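Local coordinates for cell division control protein 73 (Saccharomyces cerevisiae, PDB 3V46) that serves in the Paf1 complex during transcription elongation by RNA polymerase II, its C-terminal Ras-like domain promoting association of the complex with chromatin, at residues 50-58 with 69-77; 89-100 with 111-120. All coordinates share one frame; numbering follows the deposited sequence.

Contact 1 of 2, residues 50-58 with 69-77; sequences VPNGLVNIE and RFIIVDNTR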
loop_
_atom_site.group_PDB
_atom_site.type_symbol
_atom_site.label_atom_id
_atom_site.label_comp_id
_atom_site.label_asym_id
_atom_site.label_seq_id
_atom_site.Cartn_x
_atom_site.Cartn_y
_atom_site.Cartn_z
ATOM N N VAL A 50 9.461 12.641 -3.992
ATOM C CA VAL A 50 8.731 12.465 -5.239
ATOM C C VAL A 50 7.767 13.651 -5.347
ATOM O O VAL A 50 6.688 13.626 -4.784
ATOM C CB VAL A 50 7.958 11.123 -5.220
ATOM C CG1 VAL A 50 7.272 10.858 -6.555
ATOM C CG2 VAL A 50 8.895 9.972 -4.872
ATOM N N PRO A 51 8.180 14.725 -6.038
ATOM C CA PRO A 51 7.427 15.988 -6.051
ATOM C C PRO A 51 5.906 15.874 -6.256
ATOM O O PRO A 51 5.155 16.549 -5.547
ATOM C CB PRO A 51 8.073 16.753 -7.207
ATOM C CG PRO A 51 9.489 16.292 -7.188
ATOM C CD PRO A 51 9.449 14.840 -6.779
ATOM N N ASN A 52 5.460 15.053 -7.201
ATOM C CA ASN A 52 4.029 14.927 -7.480
ATOM C C ASN A 52 3.327 13.844 -6.641
ATOM O O ASN A 52 2.117 13.648 -6.743
ATOM C CB ASN A 52 3.801 14.649 -8.967
ATOM C CG ASN A 52 4.540 13.413 -9.465
ATOM O OD1 ASN A 52 5.282 12.762 -8.722
ATOM N ND2 ASN A 52 4.329 13.079 -10.737
ATOM N N GLY A 53 4.089 13.144 -5.819
ATOM C CA GLY A 53 3.520 12.128 -4.945
ATOM C C GLY A 53 3.016 10.892 -5.663
ATOM O O GLY A 53 2.215 10.138 -5.121
ATOM N N LEU A 54 3.485 10.675 -6.883
ATOM C CA LEU A 54 2.993 9.582 -7.698
ATOM C C LEU A 54 4.142 8.744 -8.222
ATOM O O LEU A 54 5.111 9.277 -8.780
ATOM C CB LEU A 54 2.189 10.141 -8.881
ATOM C CG LEU A 54 1.741 9.171 -9.985
ATOM C CD1 LEU A 54 2.905 8.643 -10.810
ATOM C CD2 LEU A 54 0.955 8.039 -9.412
ATOM N N VAL A 55 4.033 7.431 -8.050
ATOM C CA VAL A 55 4.919 6.509 -8.729
ATOM C C VAL A 55 4.141 5.413 -9.435
ATOM O O VAL A 55 3.009 5.097 -9.091
ATOM C CB VAL A 55 5.965 5.884 -7.801
ATOM C CG1 VAL A 55 6.782 6.967 -7.124
ATOM C CG2 VAL A 55 5.312 4.998 -6.790
ATOM N N ASN A 56 4.755 4.859 -10.464
ATOM C CA ASN A 56 4.157 3.778 -11.206
ATOM C C ASN A 56 4.997 2.527 -11.048
ATOM O O ASN A 56 6.224 2.597 -11.037
ATOM C CB ASN A 56 4.076 4.152 -12.684
ATOM C CG ASN A 56 3.265 5.400 -12.916
ATOM O OD1 ASN A 56 2.038 5.353 -12.981
ATOM N ND2 ASN A 56 3.947 6.534 -13.022
ATOM N N ILE A 57 4.326 1.387 -10.923
ATOM C CA ILE A 57 4.989 0.095 -10.868
ATOM C C ILE A 57 4.210 -0.885 -11.724
ATOM O O ILE A 57 2.993 -1.011 -11.578
ATOM C CB ILE A 57 5.065 -0.448 -9.415
ATOM C CG1 ILE A 57 6.001 0.408 -8.559
ATOM C CG2 ILE A 57 5.554 -1.890 -9.403
ATOM C CD1 ILE A 57 6.154 -0.103 -7.120
ATOM N N GLU A 58 4.903 -1.577 -12.624
ATOM C CA GLU A 58 4.281 -2.625 -13.403
ATOM C C GLU A 58 4.685 -3.965 -12.802
ATOM O O GLU A 58 5.849 -4.171 -12.437
ATOM C CB GLU A 58 4.725 -2.536 -14.865
ATOM C CG GLU A 58 4.075 -3.567 -15.758
ATOM C CD GLU A 58 4.125 -3.201 -17.245
ATOM O OE1 GLU A 58 3.983 -2.017 -17.610
ATOM O OE2 GLU A 58 4.311 -4.109 -18.048
ATOM N N ARG A 69 -0.394 -2.489 -14.230
ATOM C CA ARG A 69 0.308 -1.256 -13.932
ATOM C C ARG A 69 -0.425 -0.561 -12.811
ATOM O O ARG A 69 -1.604 -0.229 -12.934
ATOM C CB ARG A 69 0.360 -0.343 -15.153
ATOM C CG ARG A 69 1.169 -0.894 -16.321
ATOM C CD ARG A 69 1.249 0.112 -17.464
ATOM N NE ARG A 69 1.975 -0.435 -18.603
ATOM C CZ ARG A 69 2.080 0.165 -19.785
ATOM N NH1 ARG A 69 1.498 1.338 -19.988
ATOM N NH2 ARG A 69 2.762 -0.412 -20.768
ATOM N N PHE A 70 0.277 -0.379 -11.702
ATOM C CA PHE A 70 -0.257 0.322 -10.546
ATOM C C PHE A 70 0.088 1.792 -10.539
ATOM O O PHE A 70 1.206 2.188 -10.859
ATOM C CB PHE A 70 0.275 -0.300 -9.250
ATOM C CG PHE A 70 -0.146 -1.717 -9.047
ATOM C CD1 PHE A 70 -1.348 -2.015 -8.422
ATOM C CD2 PHE A 70 0.659 -2.763 -9.480
ATOM C CE1 PHE A 70 -1.746 -3.329 -8.236
ATOM C CE2 PHE A 70 0.266 -4.072 -9.293
ATOM C CZ PHE A 70 -0.936 -4.356 -8.673
ATOM N N ILE A 71 -0.894 2.591 -10.152
ATOM C CA ILE A 71 -0.682 3.986 -9.824
ATOM C C ILE A 71 -0.613 4.057 -8.307
ATOM O O ILE A 71 -1.554 3.670 -7.626
ATOM C CB ILE A 71 -1.850 4.830 -10.334
ATOM C CG1 ILE A 71 -1.942 4.717 -11.864
ATOM C CG2 ILE A 71 -1.693 6.276 -9.909
ATOM C CD1 ILE A 71 -3.236 5.234 -12.419
ATOM N N ILE A 72 0.502 4.538 -7.779
ATOM C CA ILE A 72 0.736 4.562 -6.335
ATOM C C ILE A 72 0.884 6.017 -5.927
ATOM O O ILE A 72 1.779 6.711 -6.390
ATOM C CB ILE A 72 1.996 3.770 -5.972
ATOM C CG1 ILE A 72 1.893 2.351 -6.544
ATOM C CG2 ILE A 72 2.197 3.755 -4.449
ATOM C CD1 ILE A 72 3.096 1.476 -6.293
ATOM N N VAL A 73 -0.034 6.495 -5.102
ATOM C CA VAL A 73 -0.105 7.915 -4.811
ATOM C C VAL A 73 -0.164 8.179 -3.328
ATOM O O VAL A 73 -0.751 7.398 -2.582
ATOM C CB VAL A 73 -1.315 8.585 -5.493
ATOM C CG1 VAL A 73 -1.068 8.723 -6.972
ATOM C CG2 VAL A 73 -2.609 7.815 -5.232
ATOM N N ASP A 74 0.402 9.315 -2.915
ATOM C CA ASP A 74 0.420 9.703 -1.501
ATOM C C ASP A 74 -0.648 10.728 -1.156
ATOM O O ASP A 74 -0.636 11.300 -0.071
ATOM C CB ASP A 74 1.808 10.202 -1.068
ATOM C CG ASP A 74 2.175 11.577 -1.630
ATOM O OD1 ASP A 74 1.371 12.196 -2.344
ATOM O OD2 ASP A 74 3.294 12.054 -1.334
ATOM N N ASN A 75 -1.592 10.922 -2.073
ATOM C CA ASN A 75 -2.614 11.947 -1.944
ATOM C C ASN A 75 -3.818 11.556 -2.792
ATOM O O ASN A 75 -3.775 10.576 -3.522
ATOM C CB ASN A 75 -2.067 13.286 -2.433
ATOM C CG ASN A 75 -1.793 13.274 -3.922
ATOM O OD1 ASN A 75 -2.651 13.640 -4.729
ATOM N ND2 ASN A 75 -0.619 12.805 -4.301
ATOM N N THR A 76 -4.894 12.318 -2.708
ATOM C CA THR A 76 -6.101 11.976 -3.455
ATOM C C THR A 76 -6.512 13.055 -4.448
ATOM O O THR A 76 -7.686 13.148 -4.811
ATOM C CB THR A 76 -7.287 11.683 -2.510
ATOM O OG1 THR A 76 -7.534 12.819 -1.681
ATOM C CG2 THR A 76 -6.995 10.470 -1.629
ATOM N N ARG A 77 -5.553 13.860 -4.900
ATOM C CA ARG A 77 -5.853 14.929 -5.851
ATOM C C ARG A 77 -6.351 14.395 -7.203
ATOM O O ARG A 77 -7.098 15.073 -7.902
ATOM C CB ARG A 77 -4.624 15.821 -6.059
ATOM C CG ARG A 77 -4.141 16.516 -4.786
ATOM C CD ARG A 77 -3.034 17.539 -5.070
ATOM N NE ARG A 77 -1.843 16.921 -5.656
ATOM C CZ ARG A 77 -0.853 16.377 -4.949
ATOM N NH1 ARG A 77 0.187 15.832 -5.566
ATOM N NH2 ARG A 77 -0.903 16.377 -3.624
HETATM O O HOH W 1 4.722 14.082 -2.323
HETATM O O HOH W 2 -0.164 12.518 -7.329
HETATM O O HOH W 3 1.492 2.744 -13.760
HETATM O O HOH W 4 2.511 -3.360 -20.207
#
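The antiparallel hairpin at one margin of the Ras-like sheet pairs Val-55 with Ile-72 and Ile-57 with Phe-70, each couple joined by two backbone hydrogen bonds; strand 54-59 is outermost, and Ile-71 and Val-73 bond onward to strand 16-18. On one face, Ile-57 and Ile-72 meet through their CD1 atoms at 3.5 Å, and Phe-70 leans on Leu-160 and Leu-164 of helix 149-166. On the other, CD2 of Leu-54 presses against both CG2 of Ile-71 and CG1 of Val-73, 3.2 Å from each, tighter than ordinary van der Waals contact. Further along, Glu-58 and Arg-69 lie side by side in a salt bridge: Glu-58 sets CG anti to its N (chi1 -178°) and Arg-69 runs extended from CG to NE, bringing the ends together. NE of Arg-69 meets OE1 of Glu-58 at 2.7 Å from above the carboxylate plane, with an N-H...O angle of 137°; a water links the other carboxylate oxygen, OE2, to NH2. At the far end Gly-53 O accepts from Asp-74 N at 3.0 Å. A side chain on Gly-53 would collide with the Asp-74 carboxylate, whose OD1 sits 3.4 Å from Gly-53 CA and takes a nearly straight bond from Asn-75 ND2 (2.9 Å).

Contact 2 of 2, residues 89-100 with 111-120; sequences VAIFTTGHTWQF and LFQRCKGYYF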
loop_
_atom_site.group_PDB
_atom_site.type_symbol
_atom_site.label_atom_id
_atom_site.label_comp_id
_atom_site.label_asym_id
_atom_site.label_seq_id
_atom_site.Cartn_x
_atom_site.Cartn_y
_atom_site.Cartn_z
ATOM N N VAL A 89 -7.233 -0.525 -4.830
ATOM C CA VAL A 89 -7.139 -1.955 -4.515
ATOM C C VAL A 89 -6.351 -2.227 -3.238
ATOM O O VAL A 89 -6.446 -3.310 -2.668
ATOM C CB VAL A 89 -6.519 -2.767 -5.679
ATOM C CG1 VAL A 89 -7.393 -2.676 -6.919
ATOM C CG2 VAL A 89 -5.108 -2.304 -5.987
ATOM N N ALA A 90 -5.572 -1.250 -2.778
ATOM C CA ALA A 90 -4.831 -1.397 -1.528
ATOM C C ALA A 90 -4.579 -0.040 -0.926
ATOM O O ALA A 90 -4.372 0.947 -1.644
ATOM C CB ALA A 90 -3.516 -2.129 -1.763
ATOM N N ILE A 91 -4.583 -0.012 0.404
ATOM C CA ILE A 91 -4.343 1.191 1.177
ATOM C C ILE A 91 -3.325 0.866 2.258
ATOM O O ILE A 91 -3.548 -0.023 3.091
ATOM C CB ILE A 91 -5.649 1.710 1.812
ATOM C CG1 ILE A 91 -6.672 2.057 0.706
ATOM C CG2 ILE A 91 -5.380 2.932 2.692
ATOM C CD1 ILE A 91 -8.030 2.420 1.212
ATOM N N PHE A 92 -2.192 1.567 2.226
ATOM C CA PHE A 92 -1.228 1.503 3.305
ATOM C C PHE A 92 -1.631 2.533 4.337
ATOM O O PHE A 92 -1.898 3.688 3.994
ATOM C CB PHE A 92 0.186 1.809 2.805
ATOM C CG PHE A 92 0.803 0.719 1.974
ATOM C CD1 PHE A 92 0.065 0.017 1.043
ATOM C CD2 PHE A 92 2.131 0.407 2.112
ATOM C CE1 PHE A 92 0.654 -0.981 0.274
ATOM C CE2 PHE A 92 2.717 -0.583 1.340
ATOM C CZ PHE A 92 1.986 -1.262 0.419
ATOM N N THR A 93 -1.648 2.135 5.607
ATOM C CA THR A 93 -2.120 3.018 6.664
ATOM C C THR A 93 -0.998 3.547 7.543
ATOM O O THR A 93 -0.012 2.859 7.819
ATOM C CB THR A 93 -3.133 2.307 7.575
ATOM O OG1 THR A 93 -2.512 1.160 8.167
ATOM C CG2 THR A 93 -4.341 1.867 6.794
ATOM N N THR A 94 -1.179 4.785 7.984
ATOM C CA THR A 94 -0.208 5.478 8.812
ATOM C C THR A 94 -0.462 5.177 10.264
ATOM O O THR A 94 0.422 5.312 11.094
ATOM C CB THR A 94 -0.339 7.005 8.657
ATOM O OG1 THR A 94 -1.651 7.407 9.066
ATOM C CG2 THR A 94 -0.104 7.419 7.213
ATOM N N GLY A 95 -1.697 4.794 10.567
ATOM C CA GLY A 95 -2.119 4.625 11.942
ATOM C C GLY A 95 -2.946 5.785 12.469
ATOM O O GLY A 95 -3.413 5.729 13.594
ATOM N N HIS A 96 -3.121 6.841 11.677
ATOM C CA HIS A 96 -3.977 7.963 12.081
ATOM C C HIS A 96 -5.353 7.785 11.468
ATOM O O HIS A 96 -5.468 7.604 10.261
ATOM C CB HIS A 96 -3.404 9.289 11.602
ATOM C CG HIS A 96 -2.081 9.626 12.209
ATOM N ND1 HIS A 96 -1.036 10.132 11.469
ATOM C CD2 HIS A 96 -1.635 9.537 13.485
ATOM C CE1 HIS A 96 0.000 10.340 12.264
ATOM N NE2 HIS A 96 -0.334 9.978 13.487
ATOM N N THR A 97 -6.401 7.858 12.286
ATOM C CA THR A 97 -7.744 7.662 11.763
ATOM C C THR A 97 -8.136 8.806 10.825
ATOM O O THR A 97 -8.951 8.619 9.926
ATOM C CB THR A 97 -8.786 7.508 12.883
ATOM O OG1 THR A 97 -8.339 6.519 13.823
ATOM C CG2 THR A 97 -10.126 7.077 12.302
ATOM N N TRP A 98 -7.545 9.985 11.009
ATOM C CA TRP A 98 -7.854 11.110 10.128
ATOM C C TRP A 98 -7.361 10.869 8.697
ATOM O O TRP A 98 -7.711 11.623 7.783
ATOM C CB TRP A 98 -7.287 12.427 10.686
ATOM C CG TRP A 98 -7.500 13.637 9.792
ATOM C CD1 TRP A 98 -6.561 14.260 9.012
ATOM C CD2 TRP A 98 -8.724 14.365 9.594
ATOM N NE1 TRP A 98 -7.125 15.325 8.345
ATOM C CE2 TRP A 98 -8.449 15.412 8.684
ATOM C CE3 TRP A 98 -10.025 14.232 10.094
ATOM C CZ2 TRP A 98 -9.427 16.314 8.263
ATOM C CZ3 TRP A 98 -10.995 15.137 9.678
ATOM C CH2 TRP A 98 -10.691 16.162 8.771
ATOM N N GLN A 99 -6.570 9.814 8.497
ATOM C CA GLN A 99 -6.092 9.466 7.156
ATOM C C GLN A 99 -7.260 9.385 6.173
ATOM O O GLN A 99 -7.144 9.799 5.026
ATOM C CB GLN A 99 -5.318 8.127 7.147
ATOM C CG GLN A 99 -5.000 7.658 5.733
ATOM C CD GLN A 99 -4.214 6.353 5.655
ATOM O OE1 GLN A 99 -3.600 5.915 6.626
ATOM N NE2 GLN A 99 -4.201 5.748 4.476
ATOM N N PHE A 100 -8.391 8.861 6.631
ATOM C CA PHE A 100 -9.482 8.505 5.720
ATOM C C PHE A 100 -10.567 9.577 5.575
ATOM O O PHE A 100 -11.565 9.355 4.896
ATOM C CB PHE A 100 -10.112 7.184 6.180
ATOM C CG PHE A 100 -9.109 6.210 6.732
ATOM C CD1 PHE A 100 -8.134 5.665 5.913
ATOM C CD2 PHE A 100 -9.125 5.851 8.069
ATOM C CE1 PHE A 100 -7.195 4.794 6.415
ATOM C CE2 PHE A 100 -8.187 4.965 8.566
ATOM C CZ PHE A 100 -7.218 4.446 7.736
ATOM N N LEU A 111 -14.401 1.062 4.896
ATOM C CA LEU A 111 -13.286 1.140 3.970
ATOM C C LEU A 111 -12.560 -0.198 3.851
ATOM O O LEU A 111 -12.285 -0.658 2.745
ATOM C CB LEU A 111 -12.306 2.231 4.422
ATOM C CG LEU A 111 -11.055 2.422 3.571
ATOM C CD1 LEU A 111 -11.430 2.872 2.170
ATOM C CD2 LEU A 111 -10.126 3.427 4.234
ATOM N N PHE A 112 -12.234 -0.822 4.979
ATOM C CA PHE A 112 -11.415 -2.035 4.941
ATOM C C PHE A 112 -12.228 -3.304 4.723
ATOM O O PHE A 112 -11.670 -4.396 4.601
ATOM C CB PHE A 112 -10.529 -2.119 6.182
ATOM C CG PHE A 112 -9.519 -1.007 6.252
ATOM C CD1 PHE A 112 -8.714 -0.724 5.162
ATOM C CD2 PHE A 112 -9.407 -0.213 7.382
ATOM C CE1 PHE A 112 -7.812 0.312 5.208
ATOM C CE2 PHE A 112 -8.507 0.819 7.430
ATOM C CZ PHE A 112 -7.706 1.084 6.337
ATOM N N GLN A 113 -13.542 -3.146 4.628
ATOM C CA GLN A 113 -14.397 -4.231 4.194
ATOM C C GLN A 113 -14.344 -4.359 2.676
ATOM O O GLN A 113 -14.580 -5.433 2.129
ATOM C CB GLN A 113 -15.835 -3.997 4.650
ATOM C CG GLN A 113 -16.125 -4.508 6.043
ATOM C CD GLN A 113 -17.599 -4.443 6.391
ATOM O OE1 GLN A 113 -18.092 -3.424 6.880
ATOM N NE2 GLN A 113 -18.313 -5.537 6.144
ATOM N N ARG A 114 -14.026 -3.268 1.989
ATOM C CA ARG A 114 -14.062 -3.292 0.535
ATOM C C ARG A 114 -12.740 -2.948 -0.151
ATOM O O ARG A 114 -12.617 -3.161 -1.359
ATOM C CB ARG A 114 -15.184 -2.388 0.026
ATOM C CG ARG A 114 -15.033 -0.934 0.380
ATOM C CD ARG A 114 -16.274 -0.172 -0.052
ATOM N NE ARG A 114 -16.471 -0.281 -1.492
ATOM C CZ ARG A 114 -17.653 -0.297 -2.102
ATOM N NH1 ARG A 114 -18.780 -0.205 -1.407
ATOM N NH2 ARG A 114 -17.702 -0.398 -3.419
ATOM N N CYS A 115 -11.763 -2.436 0.608
ATOM C CA CYS A 115 -10.415 -2.182 0.099
ATOM C C CYS A 115 -9.439 -2.874 1.040
ATOM O O CYS A 115 -9.578 -2.799 2.257
ATOM C CB CYS A 115 -10.050 -0.680 0.050
ATOM S SG CYS A 115 -11.091 0.414 -0.981
ATOM N N LYS A 116 -8.438 -3.528 0.476
ATOM C CA LYS A 116 -7.420 -4.200 1.263
ATOM C C LYS A 116 -6.508 -3.195 1.949
ATOM O O LYS A 116 -5.937 -2.322 1.306
ATOM C CB LYS A 116 -6.609 -5.113 0.350
ATOM C CG LYS A 116 -5.442 -5.761 1.019
ATOM C CD LYS A 116 -5.866 -6.993 1.736
ATOM C CE LYS A 116 -4.676 -7.709 2.339
ATOM N NZ LYS A 116 -5.124 -8.864 3.137
ATOM N N GLY A 117 -6.390 -3.311 3.266
ATOM C CA GLY A 117 -5.514 -2.457 4.040
ATOM C C GLY A 117 -4.278 -3.174 4.562
ATOM O O GLY A 117 -4.312 -4.372 4.865
ATOM N N TYR A 118 -3.191 -2.416 4.668
ATOM C CA TYR A 118 -1.922 -2.890 5.210
ATOM C C TYR A 118 -1.413 -1.894 6.234
ATOM O O TYR A 118 -1.623 -0.686 6.095
ATOM C CB TYR A 118 -0.859 -3.022 4.109
ATOM C CG TYR A 118 -1.171 -4.065 3.070
ATOM C CD1 TYR A 118 -1.889 -3.740 1.929
ATOM C CD2 TYR A 118 -0.760 -5.377 3.231
ATOM C CE1 TYR A 118 -2.175 -4.671 0.981
ATOM C CE2 TYR A 118 -1.048 -6.334 2.269
ATOM C CZ TYR A 118 -1.754 -5.964 1.147
ATOM O OH TYR A 118 -2.059 -6.896 0.184
ATOM N N TYR A 119 -0.753 -2.410 7.264
ATOM C CA TYR A 119 -0.062 -1.590 8.239
ATOM C C TYR A 119 1.344 -2.169 8.421
ATOM O O TYR A 119 1.512 -3.242 8.984
ATOM C CB TYR A 119 -0.800 -1.562 9.584
ATOM C CG TYR A 119 -0.082 -0.744 10.630
ATOM C CD1 TYR A 119 -0.139 0.644 10.614
ATOM C CD2 TYR A 119 0.649 -1.357 11.639
ATOM C CE1 TYR A 119 0.515 1.400 11.556
ATOM C CE2 TYR A 119 1.301 -0.608 12.597
ATOM C CZ TYR A 119 1.235 0.769 12.548
ATOM O OH TYR A 119 1.872 1.522 13.501
ATOM N N PHE A 120 2.346 -1.457 7.928
ATOM C CA PHE A 120 3.734 -1.888 8.038
ATOM C C PHE A 120 4.391 -1.216 9.234
ATOM O O PHE A 120 4.187 -0.020 9.487
ATOM C CB PHE A 120 4.520 -1.520 6.767
ATOM C CG PHE A 120 4.276 -2.437 5.601
ATOM C CD1 PHE A 120 3.152 -2.288 4.803
ATOM C CD2 PHE A 120 5.187 -3.436 5.292
ATOM C CE1 PHE A 120 2.944 -3.125 3.721
ATOM C CE2 PHE A 120 4.987 -4.267 4.207
ATOM C CZ PHE A 120 3.861 -4.119 3.430
HETATM O O HOH W 5 -8.917 -4.164 -2.437
HETATM O O HOH W 6 1.619 1.021 6.560
HETATM O O HOH W 7 1.183 4.707 13.710
#
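Thr-93 grips the carbonyl of Tyr-118 twice: its backbone N and its OG1 both donate to Tyr-118 O, each at 2.9 Å. The amide arrives nearly along the C=O axis, whereas the hydroxyl comes in more bent, tilted 35° from the carbonyl plane. With chi1 at 60°, OG1 stands between the backbone N and the carbonyl carbon, a setting that sends CG2 the other way, to CZ of Phe-112 at 3.5 Å. OG1 also lies at the edge of the Tyr-119 ring. A valine in place of Thr-93 would probably leave Tyr-118 O with the amide as its sole donor from this residue and set an apolar methyl against it. Two more backbone bonds, Ile-91 N to Lys-116 O and Tyr-118 N to Ile-91 O, carry the parallel pairing, and a water bridges Thr-93 O to Phe-120 N.

Packing spreads from here on both faces. Toward helix 108-114, Ile-91 and Leu-111 meet tip to tip, CD1 of Ile-91 lying 3.6 Å from CD1 of Leu-111. CD2 of Leu-111 presses on CD1 of Phe-100 at 3.4 Å. Phe-112 turns its edge to the face of Phe-100 in an offset edge-to-face pair, planes at 89°. Gly-117 leaves room for that ring, since a CB there would strike CE1 of Phe-112. On the opposite face Phe-92, Tyr-118 and Phe-120 cluster; Phe-92 and Phe-120 are nearly parallel but slid apart, approaching at CE2 and CE1 (3.5 Å), and the Tyr-118 hydroxyl bonds Ser-159 of helix 149-166. Two adjacent parallel strands with the connecting helix over one face make this a beta-alpha-beta crossover, the repeating unit of the Ras-like fold.

Contacts 1 and 2 illustrate how one mixed sheet changes chemistry from margin to middle. Contact 1 joins the hairpin strands 54-59 and 68-73, antiparallel and only partly buried; contact 2 joins strands 88-92 and 116-122, parallel and buried, with a helix in the connection. Strand 16-18 lies between the two pairs, bonding to 68-73 on one side and 88-92 on the other. At the margin, aliphatic packing gives way to a salt bridge between exposed charged side chains; in the interior, aromatic rings dominate. Both nevertheless share helix 149-166, which receives Phe-70 from one and Ala-90 from the other, and they touch directly where Phe-70 packs on Val-89.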